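Local structure of deoxyhypusine synthase, putative (Entamoeba histolytica, 7L9R) at residues R56-I61 against S339-V344; N62-W67 against A287-Y292; L84-I89 against T345-G350; E111-D116 against A211-T216. The protein probably transfers the aminobutyl group of spermidine to a lysine of the translation factor eIF5A, using NAD, as deoxyhypusine synthases do. All coordinates share one frame; numbering follows the deposited sequence. Where two conformers were deposited one is given.

In the fold
From the N terminus, helix 51-66 supplies the first halves of interactions 1 and 2, strand 87-93 and the turn before it that of interaction 3, and the loop after helix 102-111 that of interaction 4. Residues 211-216 close interaction 4, the innermost loop, within the other three. Residues 287-292 then close interaction 2, 339-344 close interaction 1 around it, and 345-350 close interaction 3, which crosses both. Together the contacts tie helix 51-66 to the parallel sheet, pin the C-terminal tail over helix 51-66 and strand 87-93, and join strand 216-218, outermost within this chain, to its neighbour. Asp-116 links interactions 3 and 4 through its salt bridge to Arg-347.

Interaction 1 of 4, residues R56-I61 against S339-V344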
loop_
_atom_site.group_PDB
_atom_site.type_symbol
_atom_site.label_atom_id
_atom_site.label_comp_id
_atom_site.label_asym_id
_atom_site.label_seq_id
_atom_site.Cartn_x
_atom_site.Cartn_y
_atom_site.Cartn_z
ATOM N N ARG B 56 17.582 15.335 4.542
ATOM C CA ARG B 56 17.835 15.783 3.175
ATOM C C ARG B 56 16.792 16.797 2.735
ATOM O O ARG B 56 17.115 17.787 2.064
ATOM C CB ARG B 56 17.833 14.596 2.208
ATOM C CG ARG B 56 19.029 13.669 2.276
ATOM C CD ARG B 56 19.135 12.876 0.977
ATOM N NE ARG B 56 19.426 13.757 -0.150
ATOM C CZ ARG B 56 19.164 13.474 -1.420
ATOM N NH1 ARG B 56 18.577 12.340 -1.771
ATOM N NH2 ARG B 56 19.495 14.355 -2.362
ATOM N N ALA B 57 15.527 16.561 3.100
ATOM C CA ALA B 57 14.463 17.496 2.747
ATOM C C ALA B 57 14.721 18.873 3.350
ATOM O O ALA B 57 14.535 19.897 2.681
ATOM C CB ALA B 57 13.106 16.948 3.192
ATOM N N ILE B 58 15.168 18.919 4.609
ATOM C CA ILE B 58 15.479 20.206 5.231
ATOM C C ILE B 58 16.639 20.878 4.507
ATOM O O ILE B 58 16.610 22.085 4.241
ATOM C CB ILE B 58 15.776 20.024 6.731
ATOM C CG1 ILE B 58 14.491 19.684 7.484
ATOM C CG2 ILE B 58 16.439 21.282 7.314
ATOM C CD1 ILE B 58 14.729 18.952 8.780
ATOM N N ASN B 59 17.673 20.105 4.163
ATOM C CA ASN B 59 18.808 20.683 3.450
ATOM C C ASN B 59 18.395 21.212 2.079
ATOM O O ASN B 59 18.813 22.304 1.678
ATOM C CB ASN B 59 19.929 19.652 3.316
ATOM C CG ASN B 59 20.515 19.248 4.661
ATOM O OD1 ASN B 59 20.446 20.003 5.636
ATOM N ND2 ASN B 59 21.115 18.063 4.714
ATOM N N ILE B 60 17.553 20.463 1.361
ATOM C CA ILE B 60 17.190 20.848 -0.001
ATOM C C ILE B 60 16.320 22.102 0.002
ATOM O O ILE B 60 16.480 22.981 -0.854
ATOM C CB ILE B 60 16.502 19.669 -0.718
ATOM C CG1 ILE B 60 17.519 18.566 -1.019
ATOM C CG2 ILE B 60 15.826 20.125 -2.010
ATOM C CD1 ILE B 60 16.892 17.258 -1.462
ATOM N N ILE B 61 15.392 22.212 0.958
ATOM C CA ILE B 61 14.524 23.387 1.007
ATOM C C ILE B 61 15.335 24.635 1.334
ATOM O O ILE B 61 15.146 25.688 0.714
ATOM C CB ILE B 61 13.370 23.168 2.006
ATOM C CG1 ILE B 61 12.362 22.170 1.433
ATOM C CG2 ILE B 61 12.658 24.480 2.313
ATOM C CD1 ILE B 61 11.283 21.747 2.413
ATOM N N SER B 339 9.996 24.433 10.695
ATOM C CA SER B 339 10.716 25.052 11.804
ATOM C C SER B 339 12.223 25.075 11.581
ATOM O O SER B 339 12.910 25.915 12.173
ATOM C CB SER B 339 10.406 24.327 13.112
ATOM O OG SER B 339 11.098 23.093 13.171
ATOM N N LYS B 340 12.750 24.181 10.741
ATOM C CA LYS B 340 14.173 24.129 10.434
ATOM C C LYS B 340 14.508 24.770 9.092
ATOM O O LYS B 340 15.677 24.765 8.694
ATOM C CB LYS B 340 14.667 22.674 10.444
ATOM C CG LYS B 340 14.367 21.916 11.735
ATOM C CD LYS B 340 15.258 22.362 12.881
ATOM C CE LYS B 340 14.944 21.576 14.147
ATOM N NZ LYS B 340 15.866 21.935 15.271
ATOM N N THR B 341 13.514 25.317 8.384
ATOM C CA THR B 341 13.751 25.923 7.078
ATOM C C THR B 341 13.068 27.281 6.953
ATOM O O THR B 341 13.687 28.316 7.217
ATOM C CB THR B 341 13.275 24.996 5.956
ATOM O OG1 THR B 341 11.902 24.656 6.169
ATOM C CG2 THR B 341 14.111 23.720 5.907
ATOM N N PHE B 342 11.798 27.289 6.539
ATOM C CA PHE B 342 11.118 28.550 6.247
ATOM C C PHE B 342 11.075 29.488 7.445
ATOM O O PHE B 342 11.062 30.712 7.268
ATOM C CB PHE B 342 9.691 28.294 5.766
ATOM C CG PHE B 342 9.605 27.703 4.396
ATOM C CD1 PHE B 342 9.885 28.476 3.281
ATOM C CD2 PHE B 342 9.200 26.387 4.214
ATOM C CE1 PHE B 342 9.787 27.947 2.007
ATOM C CE2 PHE B 342 9.099 25.849 2.939
ATOM C CZ PHE B 342 9.395 26.632 1.833
ATOM N N ALA B 343 11.037 28.947 8.663
ATOM C CA ALA B 343 10.871 29.781 9.846
ATOM C C ALA B 343 12.180 30.378 10.354
ATOM O O ALA B 343 12.135 31.287 11.188
ATOM C CB ALA B 343 10.195 28.979 10.959
ATOM N N VAL B 344 13.331 29.896 9.885
ATOM C CA VAL B 344 14.621 30.416 10.327
ATOM C C VAL B 344 15.502 30.908 9.187
ATOM O O VAL B 344 16.400 31.729 9.432
ATOM C CB VAL B 344 15.395 29.375 11.166
ATOM C CG1 VAL B 344 14.803 29.255 12.556
ATOM C CG2 VAL B 344 15.368 28.012 10.455
#
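Thr-341 and Phe-342, just beyond the end of helix 330-339, press against Ile-58 and Ile-61 of helix 51-66. The tight part centres on the threonine methyl. Its CG2 sits 3.4 Å from the backbone O of Ile-58 and 3.7 Å from the CG2 branch of the same isoleucine. Thr-341 holds that methyl anti to its own carbonyl carbon, which aims it at the helix, while OG1, between the backbone N and the carbonyl carbon (chi1 55°), is hydrogen-bonded to the carbonyl of Ile-337 in the preceding helix. One turn further on, Ile-61 crosses Thr-341 at about a right angle, with its CG2 3.7 Å from Thr-341 CB. The same methyl lies over a face of the Phe-342 ring, 4.2 Å from the centroid and 27° off the ring normal, a CH-pi contact. Behind these residues Ile-61 also touches Val-291 of the sheet, and Phe-342 reaches Leu-65 and Leu-109, so this end is thoroughly buried.

The Lys-340 side is looser. Its CB approaches CG2 of Ile-58 at 3.9 Å and CD1 of Ile-58 at 4.1 Å, after which the chain bends at chi2 (-74°) and carries the ammonium away. NZ bonds to Asn-42, and weakly to Tyr-37 of the second subunit, so this side of the contact borders the subunit interface. The whole is a helix on the face of a parallel sheet, covered in turn by a C-terminal loop, in a Rossmann-like alpha/beta fold.

Interaction 2 of 4, residues N62-W67 against A287-Y292; sequences NKMLTW and ADFAVY
Phe-289 drives its ring against Met-64, Lys-63 and Trp-67 where helix 51-66 packs on the parallel sheet, the helix-on-strand packing of a Rossmann-like alpha/beta fold. The axes of helix 62-66 and strand 289-292 pass 9.2 Å apart, with their directions 143° from parallel.

Aliphatic contacts come from Met-64, whose extended chain slides past Phe-289 in the opposite direction. Its CG is 3.6 Å from Phe-289 CB, and its CE is 3.7 Å from that same CB. Further along the strand, away from the ring, CE reaches CG2 of Val-291 at 4.3 Å.

Contacts to the ring come from several sides. The backbone N of Met-64 lies over one face, and CD1 of Trp-67 stands at the edge, near the ring plane, 4.1 Å from Phe-289 CE2. The indole gets there with CG anti to the backbone N (chi1 -179°). Lys-63 lends its CB, 3.9 Å from CE1 of Phe-289, while its NZ runs on to a salt bridge with Glu-322 on the neighbouring strand.

Within the helix, Thr-66 OG1 donates to the carbonyl O of Asn-62 at 2.9 Å, and the backbone N of the same threonine grips that oxygen from the opposite face of its plane.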
loop_
_atom_site.group_PDB
_atom_site.type_symbol
_atom_site.label_atom_id
_atom_site.label_comp_id
_atom_site.label_asym_id
_atom_site.label_seq_id
_atom_site.Cartn_x
_atom_site.Cartn_y
_atom_site.Cartn_z
ATOM N N ASN B 62 16.273 24.534 2.281
ATOM C CA ASN B 62 17.135 25.679 2.575
ATOM C C ASN B 62 17.970 26.079 1.368
ATOM O O ASN B 62 18.270 27.265 1.187
ATOM C CB ASN B 62 18.040 25.373 3.767
ATOM C CG ASN B 62 17.312 25.458 5.087
ATOM O OD1 ASN B 62 16.419 26.286 5.265
ATOM N ND2 ASN B 62 17.673 24.585 6.015
ATOM N N LYS B 63 18.351 25.112 0.528
ATOM C CA LYS B 63 19.053 25.454 -0.705
ATOM C C LYS B 63 18.154 26.238 -1.658
ATOM O O LYS B 63 18.628 27.141 -2.358
ATOM C CB LYS B 63 19.585 24.189 -1.377
ATOM C CG LYS B 63 20.725 23.518 -0.625
ATOM C CD LYS B 63 21.299 22.363 -1.427
ATOM C CE LYS B 63 22.318 21.577 -0.620
ATOM N NZ LYS B 63 23.073 20.618 -1.478
ATOM N N MET B 64 16.856 25.913 -1.703
ATOM C CA MET B 64 15.931 26.713 -2.505
ATOM C C MET B 64 15.928 28.161 -2.035
ATOM O O MET B 64 15.995 29.091 -2.845
ATOM C CB MET B 64 14.507 26.150 -2.435
ATOM C CG MET B 64 14.311 24.714 -2.871
ATOM S SD MET B 64 12.562 24.259 -2.687
ATOM C CE MET B 64 12.609 22.491 -2.965
ATOM N N LEU B 65 15.845 28.363 -0.720
ATOM C CA LEU B 65 15.697 29.706 -0.172
ATOM C C LEU B 65 16.967 30.535 -0.327
ATOM O O LEU B 65 16.883 31.752 -0.524
ATOM C CB LEU B 65 15.294 29.621 1.301
ATOM C CG LEU B 65 13.964 28.913 1.576
ATOM C CD1 LEU B 65 13.795 28.605 3.052
ATOM C CD2 LEU B 65 12.801 29.751 1.073
ATOM N N THR B 66 18.142 29.906 -0.254
ATOM C CA THR B 66 19.413 30.626 -0.257
ATOM C C THR B 66 20.106 30.647 -1.612
ATOM O O THR B 66 21.181 31.246 -1.724
ATOM C CB THR B 66 20.374 30.021 0.773
ATOM O OG1 THR B 66 20.701 28.679 0.392
ATOM C CG2 THR B 66 19.747 30.009 2.152
ATOM N N TRP B 67 19.542 30.004 -2.633
ATOM C CA TRP B 67 20.235 29.903 -3.912
ATOM C C TRP B 67 20.495 31.283 -4.510
ATOM O O TRP B 67 19.625 32.158 -4.505
ATOM C CB TRP B 67 19.430 29.061 -4.902
ATOM C CG TRP B 67 20.128 28.912 -6.228
ATOM C CD1 TRP B 67 20.971 27.906 -6.595
ATOM C CD2 TRP B 67 20.066 29.810 -7.348
ATOM N NE1 TRP B 67 21.429 28.111 -7.873
ATOM C CE2 TRP B 67 20.888 29.272 -8.358
ATOM C CE3 TRP B 67 19.390 31.008 -7.595
ATOM C CZ2 TRP B 67 21.054 29.892 -9.597
ATOM C CZ3 TRP B 67 19.556 31.622 -8.827
ATOM C CH2 TRP B 67 20.382 31.063 -9.811
ATOM N N ALA B 287 12.624 19.241 -11.275
ATOM C CA ALA B 287 13.048 20.585 -10.929
ATOM C C ALA B 287 14.497 20.566 -10.453
ATOM O O ALA B 287 15.076 19.509 -10.194
ATOM C CB ALA B 287 12.140 21.171 -9.852
ATOM N N ASP B 288 15.093 21.758 -10.349
ATOM C CA ASP B 288 16.450 21.845 -9.818
ATOM C C ASP B 288 16.502 21.333 -8.385
ATOM O O ASP B 288 17.451 20.641 -8.000
ATOM C CB ASP B 288 16.955 23.285 -9.878
ATOM C CG ASP B 288 17.026 23.825 -11.291
ATOM O OD1 ASP B 288 17.704 23.205 -12.143
ATOM O OD2 ASP B 288 16.409 24.882 -11.546
ATOM N N PHE B 289 15.486 21.663 -7.586
ATOM C CA PHE B 289 15.329 21.166 -6.227
ATOM C C PHE B 289 13.912 20.633 -6.063
ATOM O O PHE B 289 12.946 21.276 -6.488
ATOM C CB PHE B 289 15.589 22.265 -5.184
ATOM C CG PHE B 289 16.930 22.933 -5.316
ATOM C CD1 PHE B 289 18.087 22.286 -4.904
ATOM C CD2 PHE B 289 17.033 24.219 -5.825
ATOM C CE1 PHE B 289 19.325 22.904 -5.015
ATOM C CE2 PHE B 289 18.267 24.844 -5.935
ATOM C CZ PHE B 289 19.416 24.185 -5.532
ATOM N N ALA B 290 13.779 19.466 -5.437
ATOM C CA ALA B 290 12.460 18.869 -5.289
ATOM C C ALA B 290 12.378 18.101 -3.979
ATOM O O ALA B 290 13.302 17.370 -3.615
ATOM C CB ALA B 290 12.120 17.945 -6.466
ATOM N N VAL B 291 11.266 18.290 -3.274
ATOM C CA VAL B 291 10.956 17.560 -2.053
ATOM C C VAL B 291 9.553 16.996 -2.204
ATOM O O VAL B 291 8.601 17.751 -2.445
ATOM C CB VAL B 291 11.057 18.455 -0.806
ATOM C CG1 VAL B 291 10.538 17.726 0.437
ATOM C CG2 VAL B 291 12.495 18.901 -0.605
ATOM N N TYR B 292 9.421 15.678 -2.074
ATOM C CA TYR B 292 8.136 15.002 -2.169
ATOM C C TYR B 292 7.871 14.314 -0.839
ATOM O O TYR B 292 8.724 13.571 -0.345
ATOM C CB TYR B 292 8.118 13.976 -3.317
ATOM C CG TYR B 292 8.596 14.511 -4.652
ATOM C CD1 TYR B 292 7.770 15.286 -5.455
ATOM C CD2 TYR B 292 9.872 14.221 -5.120
ATOM C CE1 TYR B 292 8.210 15.774 -6.682
ATOM C CE2 TYR B 292 10.319 14.698 -6.349
ATOM C CZ TYR B 292 9.484 15.474 -7.126
ATOM O OH TYR B 292 9.927 15.953 -8.345
#

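Interaction 3 of 4, residues L84-I89 against T345-G350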
loop_
_atom_site.group_PDB
_atom_site.type_symbol
_atom_site.label_atom_id
_atom_site.label_comp_id
_atom_site.label_asym_id
_atom_site.label_seq_id
_atom_site.Cartn_x
_atom_site.Cartn_y
_atom_site.Cartn_z
ATOM N N LEU B 84 13.883 38.376 -11.200
ATOM C CA LEU B 84 14.526 38.119 -9.919
ATOM C C LEU B 84 15.449 36.918 -10.065
ATOM O O LEU B 84 15.011 35.838 -10.476
ATOM C CB LEU B 84 13.482 37.871 -8.835
ATOM C CG LEU B 84 12.623 39.077 -8.458
ATOM C CD1 LEU B 84 11.700 38.726 -7.303
ATOM C CD2 LEU B 84 13.508 40.260 -8.103
ATOM N N LYS B 85 16.727 37.106 -9.747
ATOM C CA LYS B 85 17.722 36.051 -9.922
ATOM C C LYS B 85 17.768 35.206 -8.653
ATOM O O LYS B 85 18.661 35.321 -7.812
ATOM C CB LYS B 85 19.075 36.649 -10.273
ATOM C CG LYS B 85 19.052 37.504 -11.533
ATOM C CD LYS B 85 18.371 36.773 -12.671
ATOM C CE LYS B 85 18.525 37.510 -13.996
ATOM N NZ LYS B 85 17.911 38.867 -13.980
ATOM N N ARG B 86 16.769 34.338 -8.523
ATOM C CA ARG B 86 16.646 33.449 -7.376
ATOM C C ARG B 86 15.834 32.228 -7.794
ATOM O O ARG B 86 15.420 32.093 -8.949
ATOM C CB ARG B 86 15.994 34.160 -6.190
ATOM C CG ARG B 86 14.545 34.526 -6.435
ATOM C CD ARG B 86 13.954 35.201 -5.223
ATOM N NE ARG B 86 12.515 35.371 -5.350
ATOM C CZ ARG B 86 11.720 35.757 -4.361
ATOM N NH1 ARG B 86 12.198 36.026 -3.157
ATOM N NH2 ARG B 86 10.412 35.861 -4.583
ATOM N N CYS B 87 15.605 31.339 -6.836
ATOM C CA CYS B 87 14.853 30.116 -7.072
ATOM C C CYS B 87 13.363 30.405 -6.928
ATOM O O CYS B 87 12.927 30.929 -5.899
ATOM C CB CYS B 87 15.292 29.028 -6.094
ATOM S SG CYS B 87 14.487 27.430 -6.342
ATOM N N THR B 88 12.591 30.077 -7.963
ATOM C CA THR B 88 11.136 30.106 -7.876
ATOM C C THR B 88 10.671 28.852 -7.145
ATOM O O THR B 88 11.188 27.759 -7.392
ATOM C CB THR B 88 10.506 30.184 -9.271
ATOM O OG1 THR B 88 10.966 31.359 -9.952
ATOM C CG2 THR B 88 8.993 30.246 -9.166
ATOM N N ILE B 89 9.737 29.009 -6.212
ATOM C CA ILE B 89 9.339 27.925 -5.319
ATOM C C ILE B 89 7.856 27.630 -5.499
ATOM O O ILE B 89 7.013 28.519 -5.333
ATOM C CB ILE B 89 9.663 28.253 -3.852
ATOM C CG1 ILE B 89 11.161 28.539 -3.704
ATOM C CG2 ILE B 89 9.224 27.117 -2.944
ATOM C CD1 ILE B 89 11.611 28.757 -2.286
ATOM N N THR B 345 15.310 30.455 7.956
ATOM C CA THR B 345 16.220 30.782 6.868
ATOM C C THR B 345 15.664 31.976 6.102
ATOM O O THR B 345 14.526 31.933 5.626
ATOM C CB THR B 345 16.399 29.590 5.928
ATOM O OG1 THR B 345 16.953 28.481 6.650
ATOM C CG2 THR B 345 17.336 29.959 4.790
ATOM N N LYS B 346 16.459 33.035 5.989
ATOM C CA LYS B 346 16.055 34.191 5.198
ATOM C C LYS B 346 16.070 33.832 3.715
ATOM O O LYS B 346 17.038 33.244 3.221
ATOM C CB LYS B 346 16.984 35.374 5.471
ATOM N N ARG B 347 14.998 34.182 3.005
ATOM C CA ARG B 347 14.911 33.890 1.579
ATOM C C ARG B 347 15.632 34.966 0.777
ATOM O O ARG B 347 15.416 36.164 0.992
ATOM C CB ARG B 347 13.453 33.785 1.126
ATOM C CG ARG B 347 13.327 33.416 -0.340
ATOM C CD ARG B 347 11.890 33.232 -0.815
ATOM N NE ARG B 347 11.893 32.858 -2.225
ATOM C CZ ARG B 347 10.845 32.907 -3.034
ATOM N NH1 ARG B 347 9.652 33.282 -2.607
ATOM N NH2 ARG B 347 11.009 32.605 -4.318
ATOM N N PHE B 348 16.501 34.533 -0.134
ATOM C CA PHE B 348 17.208 35.467 -0.997
ATOM C C PHE B 348 16.212 36.270 -1.824
ATOM O O PHE B 348 15.258 35.720 -2.384
ATOM C CB PHE B 348 18.178 34.714 -1.907
ATOM C CG PHE B 348 19.046 35.611 -2.747
ATOM C CD1 PHE B 348 19.828 36.592 -2.155
ATOM C CD2 PHE B 348 19.090 35.464 -4.127
ATOM C CE1 PHE B 348 20.638 37.419 -2.926
ATOM C CE2 PHE B 348 19.893 36.282 -4.904
ATOM C CZ PHE B 348 20.668 37.264 -4.303
ATOM N N ASP B 349 16.440 37.582 -1.901
ATOM C CA ASP B 349 15.482 38.447 -2.578
ATOM C C ASP B 349 15.669 38.479 -4.087
ATOM O O ASP B 349 14.809 39.025 -4.787
ATOM C CB ASP B 349 15.545 39.870 -2.011
ATOM C CG ASP B 349 16.888 40.540 -2.233
ATOM O OD1 ASP B 349 17.813 39.898 -2.773
ATOM O OD2 ASP B 349 17.011 41.729 -1.875
ATOM N N GLY B 350 16.754 37.910 -4.604
ATOM C CA GLY B 350 16.973 37.863 -6.031
ATOM C C GLY B 350 17.499 39.141 -6.639
ATOM O O GLY B 350 17.719 39.178 -7.858
#
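A stacked arginine pair, Arg-86 on Arg-347, joins the turn leading into strand 87-93 to the C-terminal tail. The two guanidinium groups lie flat on each other with centres 3.2 Å apart and planes only 6° from parallel. Arg-347 reaches in with a chain extended from CG to NE, its CG anti to the backbone N (chi1 -177°). The face turned from Arg-86 is covered by CD1 of Ile-89, 4.1 Å from Arg-347 NE.

Each guanidinium is also held at its edge by a carbonyl of the other segment. NH1 of Arg-86 gives a nearly straight bond (174°) to the O of Phe-348 at 3.2 Å, with that oxygen in its guanidinium plane. NH2 of Arg-347 donates to Cys-87 O at 3.0 Å, more bent and tilted from its own plane.

At the other end backbone atoms take over. Lys-85, the centre of an inverse gamma turn, donates its N to Gly-350 O at 3.0 Å, on a lone pair in the carbonyl plane. Lys-85 O also meets the edge of the Phe-348 ring, 3.3 Å from CE2.

Asp-116 salt-bridges Arg-347 NH2, and Arg-86 NH2 lies in a long, weak ion pair with it. Sharing that carboxylate, and each held by a carbonyl, the two cations can probably pack face to face with their charge balanced.

Interaction 4 of 4, residues E111-D116 against A211-T216; sequences EHKCVD and AKNNIT
Asn-213 and Ile-215, following helix 206-212, meet Glu-111, Lys-113 and Val-115 in the link from helix 102-111 to strand 117-120.

The direct hydrogen bond is weak: Asn-213 ND2 lies 3.0 Å from the O of Glu-111, with a bent N-H...O angle of 123°. ND2 also bonds to the carbonyl of Val-110, so the amide serves two carbonyls in the last turn of helix 102-111. That helix ends in a Schellman motif with Lys-113, at positive phi, as its C-prime residue.

A water adds a bridge further along, donating to Asp-116 O at 2.9 Å and to Asn-214 O at 3.3 Å.

Van der Waals contacts come from Lys-113 and Ile-215. The extended Lys-113 chain crosses the Asn-213 side chain at about a right angle, its CG 3.8 Å from ND2 and its CE 3.5 Å from OD1 of Asn-213. Ile-215, with CG1 anti to its carbonyl carbon (chi1 -69°), brings CD1 to 3.3 Å from the O of Val-115, while its CG2 branch sits 3.6 Å from the O of Asp-116. The isoleucine also touches Val-110. Just beyond, Thr-216 bonds through its backbone to Ile-118, where strands 216-218 and 117-120 pair.

The amide of Asn-213 therefore places N-H groups at the carbonyl end of a helix, where the helix dipole would probably favour them, while its OD1 faces a lysine methylene likely polarised by the adjacent ammonium.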
loop_
_atom_site.group_PDB
_atom_site.type_symbol
_atom_site.label_atom_id
_atom_site.label_comp_id
_atom_site.label_asym_id
_atom_site.label_seq_id
_atom_site.Cartn_x
_atom_site.Cartn_y
_atom_site.Cartn_z
ATOM N N GLU B 111 1.746 34.204 3.676
ATOM C CA GLU B 111 1.780 35.519 4.311
ATOM C C GLU B 111 3.172 36.131 4.225
ATOM O O GLU B 111 3.316 37.338 4.012
ATOM C CB GLU B 111 1.333 35.401 5.772
ATOM C CG GLU B 111 1.606 36.633 6.653
ATOM C CD GLU B 111 1.228 36.400 8.122
ATOM O OE1 GLU B 111 0.606 35.357 8.426
ATOM O OE2 GLU B 111 1.557 37.248 8.982
ATOM N N HIS B 112 4.212 35.304 4.324
ATOM C CA HIS B 112 5.581 35.798 4.362
ATOM C C HIS B 112 6.318 35.604 3.047
ATOM O O HIS B 112 7.548 35.717 3.014
ATOM C CB HIS B 112 6.335 35.136 5.515
ATOM C CG HIS B 112 5.828 35.551 6.861
ATOM N ND1 HIS B 112 6.139 36.771 7.426
ATOM C CD2 HIS B 112 4.999 34.933 7.734
ATOM C CE1 HIS B 112 5.539 36.876 8.600
ATOM N NE2 HIS B 112 4.839 35.774 8.809
ATOM N N LYS B 113 5.583 35.345 1.959
ATOM C CA LYS B 113 6.151 35.261 0.614
ATOM C C LYS B 113 7.258 34.214 0.532
ATOM O O LYS B 113 8.221 34.363 -0.225
ATOM C CB LYS B 113 6.661 36.623 0.146
ATOM C CG LYS B 113 5.601 37.699 0.152
ATOM C CD LYS B 113 6.129 39.002 -0.437
ATOM C CE LYS B 113 5.062 40.088 -0.409
ATOM N NZ LYS B 113 5.521 41.354 -1.051
ATOM N N CYS B 114 7.089 33.124 1.285
ATOM C CA CYS B 114 8.043 32.024 1.265
ATOM C C CYS B 114 7.943 31.183 0.004
ATOM O O CYS B 114 8.899 30.469 -0.324
ATOM C CB CYS B 114 7.830 31.128 2.482
ATOM S SG CYS B 114 8.206 31.942 4.038
ATOM N N VAL B 115 6.803 31.224 -0.688
ATOM C CA VAL B 115 6.606 30.488 -1.926
ATOM C C VAL B 115 6.014 31.428 -2.965
ATOM O O VAL B 115 5.468 32.485 -2.647
ATOM C CB VAL B 115 5.709 29.247 -1.733
ATOM C CG1 VAL B 115 6.266 28.358 -0.630
ATOM C CG2 VAL B 115 4.275 29.659 -1.423
ATOM N N ASP B 116 6.141 31.033 -4.228
ATOM C CA ASP B 116 5.715 31.859 -5.349
ATOM C C ASP B 116 4.443 31.368 -6.019
ATOM O O ASP B 116 3.683 32.183 -6.549
ATOM C CB ASP B 116 6.832 31.931 -6.390
ATOM C CG ASP B 116 8.128 32.470 -5.801
ATOM O OD1 ASP B 116 8.090 33.549 -5.166
ATOM O OD2 ASP B 116 9.178 31.811 -5.954
ATOM N N ALA B 211 -3.791 36.380 -2.456
ATOM C CA ALA B 211 -4.187 37.519 -3.272
ATOM C C ALA B 211 -3.409 38.770 -2.876
ATOM O O ALA B 211 -3.002 39.550 -3.745
ATOM C CB ALA B 211 -5.693 37.752 -3.158
ATOM N N LYS B 212 -3.184 38.977 -1.569
ATOM C CA LYS B 212 -2.424 40.148 -1.135
ATOM C C LYS B 212 -1.006 40.136 -1.692
ATOM O O LYS B 212 -0.520 41.156 -2.192
ATOM C CB LYS B 212 -2.369 40.234 0.394
ATOM C CG LYS B 212 -3.550 40.917 1.070
ATOM C CD LYS B 212 -3.089 41.596 2.382
ATOM C CE LYS B 212 -4.199 41.680 3.433
ATOM N NZ LYS B 212 -4.129 40.571 4.444
ATOM N N ASN B 213 -0.329 38.988 -1.635
ATOM C CA ASN B 213 1.073 38.909 -2.025
ATOM C C ASN B 213 1.267 38.367 -3.436
ATOM O O ASN B 213 2.391 38.002 -3.802
ATOM C CB ASN B 213 1.860 38.077 -1.010
ATOM C CG ASN B 213 1.844 38.695 0.372
ATOM O OD1 ASN B 213 1.704 39.908 0.506
ATOM N ND2 ASN B 213 2.007 37.875 1.402
ATOM N N ASN B 214 0.206 38.341 -4.241
ATOM C CA ASN B 214 0.295 37.960 -5.647
ATOM C C ASN B 214 0.953 36.594 -5.796
ATOM O O ASN B 214 1.844 36.381 -6.622
ATOM C CB ASN B 214 1.038 39.020 -6.460
ATOM C CG ASN B 214 0.364 40.364 -6.394
ATOM O OD1 ASN B 214 0.993 41.380 -6.097
ATOM N ND2 ASN B 214 -0.935 40.377 -6.658
ATOM N N ILE B 215 0.507 35.662 -4.968
ATOM C CA ILE B 215 0.901 34.271 -5.089
ATOM C C ILE B 215 -0.248 33.558 -5.791
ATOM O O ILE B 215 -1.365 33.468 -5.266
ATOM C CB ILE B 215 1.247 33.663 -3.725
ATOM C CG1 ILE B 215 2.553 34.305 -3.223
ATOM C CG2 ILE B 215 1.383 32.150 -3.822
ATOM C CD1 ILE B 215 2.786 34.210 -1.730
ATOM N N THR B 216 0.023 33.088 -7.004
ATOM C CA THR B 216 -1.010 32.501 -7.843
ATOM C C THR B 216 -1.255 31.059 -7.421
ATOM O O THR B 216 -0.308 30.293 -7.208
ATOM C CB THR B 216 -0.592 32.583 -9.311
ATOM O OG1 THR B 216 -0.306 33.951 -9.642
ATOM C CG2 THR B 216 -1.695 32.056 -10.229
HETATM O O HOH W 1 4.073 34.585 -8.184
#